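Local coordinates for protein prolyl-ACP dehydrogenase (Oscillatoria sp., PDB 4IRN) that oxidises the prolyl group carried on an acyl carrier protein during anatoxin-a biosynthesis, using FAD as its cofactor, at residues K184-T195 with E245-V256; I171-Q179 with A207-L218. All blocks are in the same frame, centred on the assembly; numbering follows the deposited sequence.

Contact 1: K184-T195 with E245-V256. With FAD (flavin-adenine dinucleotide), chain I.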
loop_
_atom_site.group_PDB
_atom_site.type_symbol
_atom_site.label_atom_id
_atom_site.label_comp_id
_atom_site.label_asym_id
_atom_site.label_seq_id
_atom_site.Cartn_x
_atom_site.Cartn_y
_atom_site.Cartn_z
ATOM N N LYS A 184 41.876 -34.499 -10.434
ATOM C CA LYS A 184 40.561 -34.557 -9.805
ATOM C C LYS A 184 40.372 -33.537 -8.689
ATOM O O LYS A 184 41.312 -32.829 -8.343
ATOM C CB LYS A 184 40.235 -35.988 -9.332
ATOM C CG LYS A 184 41.196 -36.538 -8.288
ATOM C CD LYS A 184 40.866 -37.975 -7.917
ATOM C CE LYS A 184 41.945 -38.476 -6.983
ATOM N NZ LYS A 184 41.611 -39.703 -6.205
ATOM N N TYR A 185 39.140 -33.454 -8.148
ATOM C CA TYR A 185 38.743 -32.551 -7.066
ATOM C C TYR A 185 37.938 -33.315 -6.024
ATOM O O TYR A 185 37.090 -34.132 -6.382
ATOM C CB TYR A 185 37.902 -31.376 -7.598
ATOM C CG TYR A 185 38.674 -30.327 -8.362
ATOM C CD1 TYR A 185 38.828 -30.414 -9.741
ATOM C CD2 TYR A 185 39.192 -29.210 -7.717
ATOM C CE1 TYR A 185 39.498 -29.426 -10.460
ATOM C CE2 TYR A 185 39.871 -28.216 -8.424
ATOM C CZ TYR A 185 40.019 -28.328 -9.797
ATOM O OH TYR A 185 40.681 -27.360 -10.509
ATOM N N ILE A 186 38.192 -33.040 -4.740
ATOM C CA ILE A 186 37.480 -33.668 -3.630
ATOM C C ILE A 186 36.514 -32.638 -3.053
ATOM O O ILE A 186 36.945 -31.632 -2.473
ATOM C CB ILE A 186 38.425 -34.233 -2.542
ATOM C CG1 ILE A 186 39.717 -34.935 -3.068
ATOM C CG2 ILE A 186 37.664 -34.975 -1.437
ATOM C CD1 ILE A 186 39.681 -36.100 -4.000
ATOM N N LEU A 187 35.204 -32.888 -3.235
ATOM C CA LEU A 187 34.147 -31.989 -2.770
ATOM C C LEU A 187 33.507 -32.427 -1.463
ATOM O O LEU A 187 33.125 -33.594 -1.304
ATOM C CB LEU A 187 33.091 -31.756 -3.854
ATOM C CG LEU A 187 33.358 -30.592 -4.802
ATOM C CD1 LEU A 187 34.291 -30.999 -5.937
ATOM C CD2 LEU A 187 32.060 -30.062 -5.373
ATOM N N ASN A 188 33.410 -31.482 -0.522
ATOM C CA ASN A 188 32.816 -31.672 0.802
ATOM C C ASN A 188 31.977 -30.449 1.166
ATOM O O ASN A 188 32.437 -29.316 1.003
ATOM C CB ASN A 188 33.904 -31.925 1.854
ATOM C CG ASN A 188 34.442 -33.327 1.841
ATOM O OD1 ASN A 188 33.836 -34.246 2.397
ATOM N ND2 ASN A 188 35.593 -33.520 1.208
ATOM N N GLY A 189 30.752 -30.690 1.617
ATOM C CA GLY A 189 29.818 -29.630 1.990
ATOM C C GLY A 189 28.371 -30.062 2.096
ATOM O O GLY A 189 28.046 -31.244 1.938
ATOM N N TYR A 190 27.492 -29.099 2.381
ATOM C CA TYR A 190 26.058 -29.346 2.518
ATOM C C TYR A 190 25.284 -28.250 1.811
ATOM O O TYR A 190 25.561 -27.065 2.009
ATOM C CB TYR A 190 25.671 -29.492 4.003
ATOM C CG TYR A 190 24.200 -29.377 4.352
ATOM C CD1 TYR A 190 23.270 -30.302 3.880
ATOM C CD2 TYR A 190 23.759 -28.423 5.251
ATOM C CE1 TYR A 190 21.922 -30.234 4.244
ATOM C CE2 TYR A 190 22.428 -28.371 5.658
ATOM C CZ TYR A 190 21.512 -29.278 5.150
ATOM O OH TYR A 190 20.199 -29.199 5.540
ATOM N N LYS A 191 24.365 -28.658 0.932
ATOM C CA LYS A 191 23.527 -27.739 0.169
ATOM C C LYS A 191 22.078 -28.002 0.507
ATOM O O LYS A 191 21.597 -29.124 0.269
ATOM C CB LYS A 191 23.726 -27.887 -1.355
ATOM C CG LYS A 191 25.142 -27.668 -1.880
ATOM C CD LYS A 191 25.520 -26.215 -1.983
ATOM C CE LYS A 191 26.898 -26.003 -2.559
ATOM N NZ LYS A 191 27.260 -24.558 -2.530
ATOM N N HIS A 192 21.398 -27.009 1.092
ATOM C CA HIS A 192 19.988 -27.164 1.345
ATOM C C HIS A 192 19.214 -26.582 0.163
ATOM O O HIS A 192 19.804 -25.838 -0.620
ATOM C CB HIS A 192 19.574 -26.625 2.729
ATOM C CG HIS A 192 19.606 -25.135 2.967
ATOM N ND1 HIS A 192 19.964 -24.247 1.967
ATOM C CD2 HIS A 192 19.290 -24.431 4.073
ATOM C CE1 HIS A 192 19.848 -23.038 2.505
ATOM N NE2 HIS A 192 19.453 -23.097 3.772
ATOM N N TYR A 193 17.958 -27.004 -0.032
ATOM C CA TYR A 193 17.103 -26.606 -1.169
ATOM C C TYR A 193 17.751 -26.880 -2.543
ATOM O O TYR A 193 18.432 -26.009 -3.089
ATOM C CB TYR A 193 16.586 -25.147 -1.081
ATOM C CG TYR A 193 16.109 -24.729 0.291
ATOM C CD1 TYR A 193 14.970 -25.293 0.856
ATOM C CD2 TYR A 193 16.786 -23.756 1.021
ATOM C CE1 TYR A 193 14.537 -24.925 2.130
ATOM C CE2 TYR A 193 16.353 -23.368 2.288
ATOM C CZ TYR A 193 15.224 -23.949 2.837
ATOM O OH TYR A 193 14.800 -23.568 4.088
ATOM N N VAL A 194 17.557 -28.090 -3.088
ATOM C CA VAL A 194 18.109 -28.457 -4.396
ATOM C C VAL A 194 16.950 -28.938 -5.285
ATOM O O VAL A 194 16.616 -30.122 -5.273
ATOM C CB VAL A 194 19.289 -29.482 -4.302
ATOM C CG1 VAL A 194 19.907 -29.747 -5.669
ATOM C CG2 VAL A 194 20.363 -29.024 -3.318
ATOM N N THR A 195 16.326 -28.008 -6.039
ATOM C CA THR A 195 15.200 -28.320 -6.936
ATOM C C THR A 195 15.603 -29.430 -7.910
ATOM O O THR A 195 16.682 -29.356 -8.503
ATOM C CB THR A 195 14.670 -27.053 -7.637
ATOM O OG1 THR A 195 14.328 -26.078 -6.655
ATOM C CG2 THR A 195 13.457 -27.324 -8.512
ATOM N N GLU A 245 10.079 -31.516 -6.696
ATOM C CA GLU A 245 10.896 -32.158 -5.668
ATOM C C GLU A 245 12.091 -31.311 -5.224
ATOM O O GLU A 245 12.976 -31.012 -6.030
ATOM C CB GLU A 245 11.302 -33.569 -6.111
ATOM C CG GLU A 245 10.165 -34.572 -5.974
ATOM C CD GLU A 245 10.407 -35.978 -6.483
ATOM O OE1 GLU A 245 11.576 -36.334 -6.750
ATOM O OE2 GLU A 245 9.414 -36.732 -6.604
ATOM N N VAL A 246 12.088 -30.892 -3.946
ATOM C CA VAL A 246 13.145 -30.059 -3.370
ATOM C C VAL A 246 13.783 -30.700 -2.098
ATOM O O VAL A 246 13.417 -30.353 -0.963
ATOM C CB VAL A 246 12.734 -28.566 -3.175
ATOM C CG1 VAL A 246 13.930 -27.709 -2.764
ATOM C CG2 VAL A 246 12.093 -27.999 -4.438
ATOM N N PRO A 247 14.753 -31.627 -2.277
ATOM C CA PRO A 247 15.423 -32.226 -1.110
ATOM C C PRO A 247 16.689 -31.451 -0.694
ATOM O O PRO A 247 16.996 -30.394 -1.251
ATOM C CB PRO A 247 15.783 -33.614 -1.635
ATOM C CG PRO A 247 16.110 -33.377 -3.083
ATOM C CD PRO A 247 15.278 -32.197 -3.535
ATOM N N GLU A 248 17.431 -31.991 0.278
ATOM C CA GLU A 248 18.727 -31.452 0.681
ATOM C C GLU A 248 19.782 -32.305 0.018
ATOM O O GLU A 248 19.503 -33.425 -0.385
ATOM C CB GLU A 248 18.933 -31.570 2.187
ATOM C CG GLU A 248 18.218 -30.550 3.048
ATOM C CD GLU A 248 18.190 -30.934 4.507
ATOM O OE1 GLU A 248 18.994 -31.789 4.935
ATOM O OE2 GLU A 248 17.398 -30.329 5.256
ATOM N N LEU A 249 21.011 -31.802 -0.024
ATOM C CA LEU A 249 22.168 -32.495 -0.578
ATOM C C LEU A 249 23.370 -32.395 0.360
ATOM O O LEU A 249 23.603 -31.345 0.975
ATOM C CB LEU A 249 22.504 -31.931 -1.973
ATOM C CG LEU A 249 23.697 -32.518 -2.725
ATOM C CD1 LEU A 249 23.449 -33.964 -3.119
ATOM C CD2 LEU A 249 23.996 -31.706 -3.952
ATOM N N ARG A 250 24.123 -33.498 0.474
ATOM C CA ARG A 250 25.355 -33.574 1.274
ATOM C C ARG A 250 26.438 -34.228 0.441
ATOM O O ARG A 250 26.173 -35.233 -0.221
ATOM C CB ARG A 250 25.147 -34.317 2.604
ATOM C CG ARG A 250 24.398 -33.463 3.623
ATOM C CD ARG A 250 24.013 -34.183 4.900
ATOM N NE ARG A 250 23.272 -33.294 5.800
ATOM C CZ ARG A 250 23.003 -33.563 7.074
ATOM N NH1 ARG A 250 23.408 -34.704 7.620
ATOM N NH2 ARG A 250 22.332 -32.690 7.815
ATOM N N LEU A 251 27.636 -33.620 0.421
ATOM C CA LEU A 251 28.797 -34.119 -0.317
ATOM C C LEU A 251 29.844 -34.590 0.681
ATOM O O LEU A 251 30.309 -33.792 1.501
ATOM C CB LEU A 251 29.375 -33.043 -1.260
ATOM C CG LEU A 251 28.423 -32.492 -2.310
ATOM C CD1 LEU A 251 28.584 -31.004 -2.453
ATOM C CD2 LEU A 251 28.631 -33.171 -3.636
ATOM N N GLU A 252 30.162 -35.892 0.642
ATOM C CA GLU A 252 31.150 -36.515 1.510
ATOM C C GLU A 252 32.277 -37.121 0.687
ATOM O O GLU A 252 32.158 -38.252 0.230
ATOM C CB GLU A 252 30.481 -37.530 2.466
ATOM C CG GLU A 252 30.253 -36.984 3.881
ATOM C CD GLU A 252 31.491 -36.543 4.639
ATOM O OE1 GLU A 252 32.387 -37.387 4.868
ATOM O OE2 GLU A 252 31.550 -35.360 5.048
ATOM N N ASN A 253 33.360 -36.342 0.472
ATOM C CA ASN A 253 34.540 -36.722 -0.332
ATOM C C ASN A 253 34.152 -37.158 -1.750
ATOM O O ASN A 253 34.612 -38.177 -2.269
ATOM C CB ASN A 253 35.438 -37.753 0.377
ATOM C CG ASN A 253 35.984 -37.255 1.684
ATOM O OD1 ASN A 253 36.879 -36.399 1.727
ATOM N ND2 ASN A 253 35.449 -37.777 2.784
ATOM N N CYS A 254 33.279 -36.363 -2.359
ATOM C CA CYS A 254 32.757 -36.556 -3.700
ATOM C C CYS A 254 33.845 -36.202 -4.724
ATOM O O CYS A 254 34.266 -35.045 -4.803
ATOM C CB CYS A 254 31.504 -35.707 -3.883
ATOM S SG CYS A 254 30.370 -36.318 -5.144
ATOM N N GLU A 255 34.347 -37.221 -5.453
ATOM C CA GLU A 255 35.385 -37.043 -6.467
ATOM C C GLU A 255 34.817 -36.670 -7.828
ATOM O O GLU A 255 33.870 -37.305 -8.299
ATOM C CB GLU A 255 36.275 -38.284 -6.595
ATOM C CG GLU A 255 37.334 -38.390 -5.514
ATOM C CD GLU A 255 38.340 -39.509 -5.685
ATOM O OE1 GLU A 255 38.103 -40.429 -6.504
ATOM O OE2 GLU A 255 39.355 -39.484 -4.955
ATOM N N VAL A 256 35.428 -35.659 -8.464
ATOM C CA VAL A 256 35.057 -35.173 -9.792
ATOM C C VAL A 256 36.312 -34.801 -10.608
ATOM O O VAL A 256 37.247 -34.203 -10.072
ATOM C CB VAL A 256 33.972 -34.046 -9.736
ATOM C CG1 VAL A 256 34.507 -32.746 -9.128
ATOM C CG2 VAL A 256 33.358 -33.796 -11.101
HETATM P PA FAD I . 18.203 -15.840 4.262
HETATM O O1A FAD I . 19.115 -15.644 3.116
HETATM O O2A FAD I . 18.598 -16.657 5.482
HETATM O O5B FAD I . 17.818 -14.439 4.878
HETATM C C5B FAD I . 16.841 -14.359 5.929
HETATM C C4B FAD I . 15.990 -13.142 5.686
HETATM O O4B FAD I . 16.782 -11.960 5.888
HETATM C C3B FAD I . 15.358 -13.054 4.297
HETATM O O3B FAD I . 13.944 -13.040 4.424
HETATM C C2B FAD I . 15.912 -11.767 3.663
HETATM O O2B FAD I . 14.841 -10.924 3.267
HETATM C C1B FAD I . 16.673 -11.070 4.792
HETATM N N9A FAD I . 18.011 -10.613 4.420
HETATM C C8A FAD I . 19.145 -11.376 4.328
HETATM N N7A FAD I . 20.201 -10.715 3.915
HETATM C C5A FAD I . 19.734 -9.428 3.722
HETATM C C6A FAD I . 20.361 -8.239 3.274
HETATM N N6A FAD I . 21.651 -8.159 2.937
HETATM N N1A FAD I . 19.602 -7.126 3.176
HETATM C C2A FAD I . 18.313 -7.198 3.517
HETATM N N3A FAD I . 17.622 -8.252 3.963
HETATM C C4A FAD I . 18.384 -9.345 4.037
HETATM N N1 FAD I . 18.862 -22.632 -4.047
HETATM C C2 FAD I . 19.735 -23.305 -4.870
HETATM O O2 FAD I . 20.946 -23.092 -4.814
HETATM N N3 FAD I . 19.259 -24.260 -5.767
HETATM C C4 FAD I . 17.944 -24.623 -5.923
HETATM O O4 FAD I . 17.640 -25.484 -6.749
HETATM C C4X FAD I . 17.012 -23.916 -5.043
HETATM N N5 FAD I . 15.738 -24.232 -5.108
HETATM C C5X FAD I . 14.869 -23.598 -4.218
HETATM C C6 FAD I . 13.510 -23.923 -4.277
HETATM C C7 FAD I . 12.584 -23.316 -3.435
HETATM C C7M FAD I . 11.118 -23.625 -3.593
HETATM C C8 FAD I . 13.031 -22.371 -2.486
HETATM C C8M FAD I . 12.072 -21.677 -1.554
HETATM C C9 FAD I . 14.382 -22.060 -2.413
HETATM C C9A FAD I . 15.315 -22.646 -3.264
HETATM N N10 FAD I . 16.703 -22.334 -3.226
HETATM C C10 FAD I . 17.568 -22.931 -4.108
HETATM C "C1'" FAD I . 17.208 -21.426 -2.171
HETATM C "C2'" FAD I . 16.647 -20.026 -2.378
HETATM O "O2'" FAD I . 17.332 -19.335 -3.419
HETATM C "C3'" FAD I . 16.663 -19.244 -1.065
HETATM O "O3'" FAD I . 15.322 -18.995 -0.650
HETATM C "C4'" FAD I . 17.432 -17.923 -1.122
HETATM O "O4'" FAD I . 18.793 -18.167 -1.485
HETATM C "C5'" FAD I . 17.316 -17.108 0.153
HETATM O "O5'" FAD I . 17.981 -17.773 1.240
HETATM P P FAD I . 17.218 -17.980 2.639
HETATM O O1P FAD I . 15.790 -18.324 2.441
HETATM O O2P FAD I . 18.198 -18.969 3.223
HETATM O O3P FAD I . 17.019 -16.699 3.578
#
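Leu187 pairs with Cys254 across two antiparallel strands in the beta domain of the acyl-CoA dehydrogenase fold, and because Asn253 faces the same Leu187 the pairing contains a G1 beta bulge. Asn188 braces it with both ends of its amide. Asn188 OD1 accepts Asn253 N at 2.9 Å from above the carbonyl plane, while Asn188 ND2 donates to Asn253 OD1 at 3.2 Å, the acceptor lying in the Asn188 amide plane; the two amides stand 78° apart. Tyr190 illustrates how a torsion sets up a cross-strand contact: with CG anti to the backbone N (chi1 164°), its ring lies where CZ of Arg250 sits over the face, 4.8 Å from the centroid, in a cation-pi contact, with the guanidinium plane nearly perpendicular to the ring. At the distant end, the extended Lys184 brings NZ to within 2.6 Å of Glu255 OE2, a salt bridge formed above the carboxylate plane, and Ile186 CD1 lies alongside Glu255 CG. On the buried face Leu187 CD1 touches Val256 CG1 (3.6 Å). Past the strand, Val194 N binds Pro247 O, and the chain presents Thr195 to the flavin: its N donates to FAD O4 at 2.9 Å and its OG1 to FAD N5 at 2.8 Å.

Contact 2: I171-Q179 with A207-L218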
loop_
_atom_site.group_PDB
_atom_site.type_symbol
_atom_site.label_atom_id
_atom_site.label_comp_id
_atom_site.label_asym_id
_atom_site.label_seq_id
_atom_site.Cartn_x
_atom_site.Cartn_y
_atom_site.Cartn_z
ATOM N N ILE A 171 25.601 -15.603 -0.595
ATOM C CA ILE A 171 26.083 -16.698 -1.436
ATOM C C ILE A 171 27.609 -16.754 -1.563
ATOM O O ILE A 171 28.155 -17.835 -1.732
ATOM C CB ILE A 171 25.329 -16.755 -2.801
ATOM C CG1 ILE A 171 25.451 -18.130 -3.489
ATOM C CG2 ILE A 171 25.692 -15.601 -3.735
ATOM C CD1 ILE A 171 24.645 -19.253 -2.842
ATOM N N TYR A 172 28.290 -15.613 -1.442
ATOM C CA TYR A 172 29.749 -15.533 -1.520
ATOM C C TYR A 172 30.424 -16.283 -0.373
ATOM O O TYR A 172 31.531 -16.790 -0.536
ATOM C CB TYR A 172 30.206 -14.064 -1.541
ATOM C CG TYR A 172 29.406 -13.186 -2.480
ATOM C CD1 TYR A 172 29.397 -13.424 -3.848
ATOM C CD2 TYR A 172 28.608 -12.149 -1.992
ATOM C CE1 TYR A 172 28.669 -12.616 -4.717
ATOM C CE2 TYR A 172 27.867 -11.341 -2.850
ATOM C CZ TYR A 172 27.906 -11.575 -4.215
ATOM O OH TYR A 172 27.179 -10.789 -5.077
ATOM N N SER A 173 29.733 -16.379 0.775
ATOM C CA SER A 173 30.198 -17.042 1.988
ATOM C C SER A 173 29.958 -18.563 1.988
ATOM O O SER A 173 29.733 -19.146 3.054
ATOM C CB SER A 173 29.588 -16.376 3.219
ATOM O OG SER A 173 30.250 -15.156 3.517
ATOM N N LEU A 174 30.046 -19.210 0.795
ATOM C CA LEU A 174 29.907 -20.662 0.606
ATOM C C LEU A 174 30.987 -21.390 1.386
ATOM O O LEU A 174 32.158 -20.983 1.354
ATOM C CB LEU A 174 30.085 -21.068 -0.880
ATOM C CG LEU A 174 29.020 -20.685 -1.876
ATOM C CD1 LEU A 174 29.414 -21.080 -3.274
ATOM C CD2 LEU A 174 27.701 -21.280 -1.510
ATOM N N LYS A 175 30.607 -22.487 2.035
ATOM C CA LYS A 175 31.550 -23.308 2.778
ATOM C C LYS A 175 31.952 -24.588 2.036
ATOM O O LYS A 175 32.992 -25.148 2.359
ATOM C CB LYS A 175 31.063 -23.578 4.217
ATOM C CG LYS A 175 30.893 -22.324 5.101
ATOM C CD LYS A 175 32.218 -21.555 5.405
ATOM C CE LYS A 175 32.024 -20.153 5.964
ATOM N NZ LYS A 175 32.893 -19.135 5.292
ATOM N N THR A 176 31.155 -25.041 1.033
ATOM C CA THR A 176 31.443 -26.238 0.219
ATOM C C THR A 176 32.807 -26.097 -0.443
ATOM O O THR A 176 32.990 -25.245 -1.311
ATOM C CB THR A 176 30.286 -26.580 -0.765
ATOM O OG1 THR A 176 29.088 -26.807 -0.022
ATOM C CG2 THR A 176 30.574 -27.813 -1.608
ATOM N N THR A 177 33.773 -26.890 0.027
ATOM C CA THR A 177 35.149 -26.852 -0.465
ATOM C C THR A 177 35.411 -27.877 -1.546
ATOM O O THR A 177 34.811 -28.950 -1.536
ATOM C CB THR A 177 36.173 -26.965 0.681
ATOM O OG1 THR A 177 35.897 -28.119 1.486
ATOM C CG2 THR A 177 36.238 -25.717 1.528
ATOM N N ALA A 178 36.322 -27.540 -2.471
ATOM C CA ALA A 178 36.772 -28.400 -3.557
ATOM C C ALA A 178 38.303 -28.452 -3.543
ATOM O O ALA A 178 38.959 -27.481 -3.942
ATOM C CB ALA A 178 36.262 -27.878 -4.886
ATOM N N GLN A 179 38.859 -29.554 -2.996
ATOM C CA GLN A 179 40.303 -29.758 -2.906
ATOM C C GLN A 179 40.844 -30.589 -4.072
ATOM O O GLN A 179 40.403 -31.718 -4.278
ATOM C CB GLN A 179 40.732 -30.315 -1.532
ATOM C CG GLN A 179 40.935 -29.230 -0.456
ATOM C CD GLN A 179 41.962 -28.175 -0.837
ATOM O OE1 GLN A 179 43.107 -28.480 -1.202
ATOM N NE2 GLN A 179 41.574 -26.906 -0.756
ATOM N N ALA A 207 31.108 -24.466 -5.531
ATOM C CA ALA A 207 32.054 -24.744 -4.442
ATOM C C ALA A 207 33.219 -23.735 -4.422
ATOM O O ALA A 207 33.271 -22.844 -5.269
ATOM C CB ALA A 207 32.587 -26.171 -4.574
ATOM N N THR A 208 34.139 -23.867 -3.445
ATOM C CA THR A 208 35.309 -22.993 -3.315
ATOM C C THR A 208 36.624 -23.779 -3.266
ATOM O O THR A 208 36.712 -24.789 -2.566
ATOM C CB THR A 208 35.120 -21.938 -2.195
ATOM O OG1 THR A 208 36.198 -21.001 -2.228
ATOM C CG2 THR A 208 34.985 -22.547 -0.794
ATOM N N ILE A 209 37.632 -23.328 -4.033
ATOM C CA ILE A 209 38.954 -23.973 -4.049
ATOM C C ILE A 209 39.740 -23.619 -2.776
ATOM O O ILE A 209 40.501 -24.447 -2.269
ATOM C CB ILE A 209 39.760 -23.715 -5.347
ATOM C CG1 ILE A 209 39.815 -22.210 -5.706
ATOM C CG2 ILE A 209 39.206 -24.558 -6.487
ATOM C CD1 ILE A 209 41.017 -21.769 -6.501
ATOM N N ASP A 210 39.516 -22.392 -2.252
ATOM C CA ASP A 210 40.104 -21.863 -1.024
ATOM C C ASP A 210 39.162 -20.831 -0.402
ATOM O O ASP A 210 38.940 -19.781 -1.004
ATOM C CB ASP A 210 41.500 -21.265 -1.276
ATOM C CG ASP A 210 42.296 -20.885 -0.029
ATOM O OD1 ASP A 210 41.927 -21.336 1.091
ATOM O OD2 ASP A 210 43.293 -20.157 -0.169
ATOM N N PRO A 211 38.620 -21.106 0.810
ATOM C CA PRO A 211 37.705 -20.142 1.461
ATOM C C PRO A 211 38.316 -18.780 1.820
ATOM O O PRO A 211 37.573 -17.809 1.972
ATOM C CB PRO A 211 37.216 -20.891 2.707
ATOM C CG PRO A 211 37.563 -22.336 2.465
ATOM C CD PRO A 211 38.793 -22.318 1.636
ATOM N N SER A 212 39.656 -18.701 1.931
ATOM C CA SER A 212 40.373 -17.461 2.221
ATOM C C SER A 212 40.237 -16.453 1.062
ATOM O O SER A 212 40.301 -15.242 1.293
ATOM C CB SER A 212 41.847 -17.751 2.477
ATOM O OG SER A 212 42.564 -17.987 1.277
ATOM N N LEU A 213 40.062 -16.963 -0.176
ATOM C CA LEU A 213 39.946 -16.152 -1.382
ATOM C C LEU A 213 38.608 -15.446 -1.487
ATOM O O LEU A 213 38.515 -14.404 -2.142
ATOM C CB LEU A 213 40.201 -17.004 -2.632
ATOM C CG LEU A 213 41.633 -17.526 -2.855
ATOM C CD1 LEU A 213 41.659 -18.543 -3.976
ATOM C CD2 LEU A 213 42.621 -16.385 -3.144
ATOM N N GLY A 214 37.593 -16.004 -0.838
ATOM C CA GLY A 214 36.237 -15.472 -0.854
ATOM C C GLY A 214 35.609 -15.585 -2.229
ATOM O O GLY A 214 35.574 -16.677 -2.800
ATOM N N LYS A 215 35.162 -14.439 -2.782
ATOM C CA LYS A 215 34.550 -14.290 -4.107
ATOM C C LYS A 215 35.425 -14.868 -5.224
ATOM O O LYS A 215 34.921 -15.507 -6.148
ATOM C CB LYS A 215 34.310 -12.802 -4.403
ATOM C CG LYS A 215 33.038 -12.222 -3.830
ATOM C CD LYS A 215 32.428 -11.230 -4.822
ATOM C CE LYS A 215 32.683 -9.770 -4.559
ATOM N NZ LYS A 215 32.795 -9.029 -5.844
ATOM N N GLU A 216 36.738 -14.644 -5.121
ATOM C CA GLU A 216 37.719 -15.088 -6.105
ATOM C C GLU A 216 38.003 -16.597 -6.067
ATOM O O GLU A 216 38.659 -17.109 -6.973
ATOM C CB GLU A 216 39.041 -14.275 -5.999
ATOM C CG GLU A 216 38.953 -12.750 -5.839
ATOM C CD GLU A 216 37.980 -11.948 -6.688
ATOM O OE1 GLU A 216 38.017 -12.074 -7.934
ATOM O OE2 GLU A 216 37.174 -11.192 -6.098
ATOM N N GLY A 217 37.511 -17.285 -5.040
ATOM C CA GLY A 217 37.724 -18.719 -4.870
ATOM C C GLY A 217 36.610 -19.613 -5.381
ATOM O O GLY A 217 36.797 -20.827 -5.464
ATOM N N LEU A 218 35.444 -19.024 -5.721
ATOM C CA LEU A 218 34.242 -19.711 -6.203
ATOM C C LEU A 218 34.457 -20.435 -7.537
ATOM O O LEU A 218 34.948 -19.830 -8.484
ATOM C CB LEU A 218 33.068 -18.715 -6.311
ATOM C CG LEU A 218 32.158 -18.573 -5.081
ATOM C CD1 LEU A 218 32.819 -17.784 -4.005
ATOM C CD2 LEU A 218 30.886 -17.855 -5.433
#
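Thr177 and Thr208 meet in a single backbone bridge that joins the edge strand 177-181 of one sheet to the C-terminal end of strand 202-208, an inner strand of the other, a compact example in the middle domain of two sheets linked where one strand ends and another begins. Two hydrogen bonds make the link. Thr208 N donates to Thr176 O (2.8 Å), and Ala178 N donates to Thr208 O (2.8 Å), so Thr208 uses both its N-H and its carbonyl; Thr177 CA and Ile209 CA add C-H...O contacts to Thr208 O and Ala178 O.

Apolar contacts flank this bridge. Ala178 CB lies 4.1 Å from Ala207 CB, and Thr176 CG2 also reaches that methyl. With its OG1 between the backbone N and the carbonyl carbon (chi1 53°), Thr177 places CG2 against Pro211 CG, 3.8 Å away. Further along, Leu174 and Leu218 cross at about a right angle, CD1 of the former 4.1 Å from CG of the latter.

The aromatic contact is made by Tyr172. Lys215 runs beside it in the same direction and lays its CD over the ring face, 4.2 Å from the centroid, a CH-pi contact; its ammonium is too distant for more than a weak attraction.

Around the contact, helix 268-282 meets both Tyr172 and Lys215 through Leu269, Phe221 of strand 218-224 packs on Ala178 and Ala207, and strand 184-191 offers Leu187 to the same two alanines.

In the fold
Contacts 1 and 2, with centres about 14 Å apart, adjoin along strand 184-191 of contact 1, which pairs with strand 249-257 on one edge and with strand 177-181 of contact 2 on the other. Probable hydrogen bonds make the second seam, Ile186 N to Gln179 O (2.6 Å) and Thr177 N to Asn188 O (2.9 Å). Lys191 and Thr176 also meet, and Glu164 OE1 is shared by the ammonium of the one and the hydroxyl of the other; the Lys191 ammonium also binds Phe206 O. Contact 1 reaches FAD directly, whereas in contact 2 the Leu174 side chain lies about 8 Å from FAD at its nearest. Ala377 and His305 of the second subunit add further hydrogen bonds to that FAD.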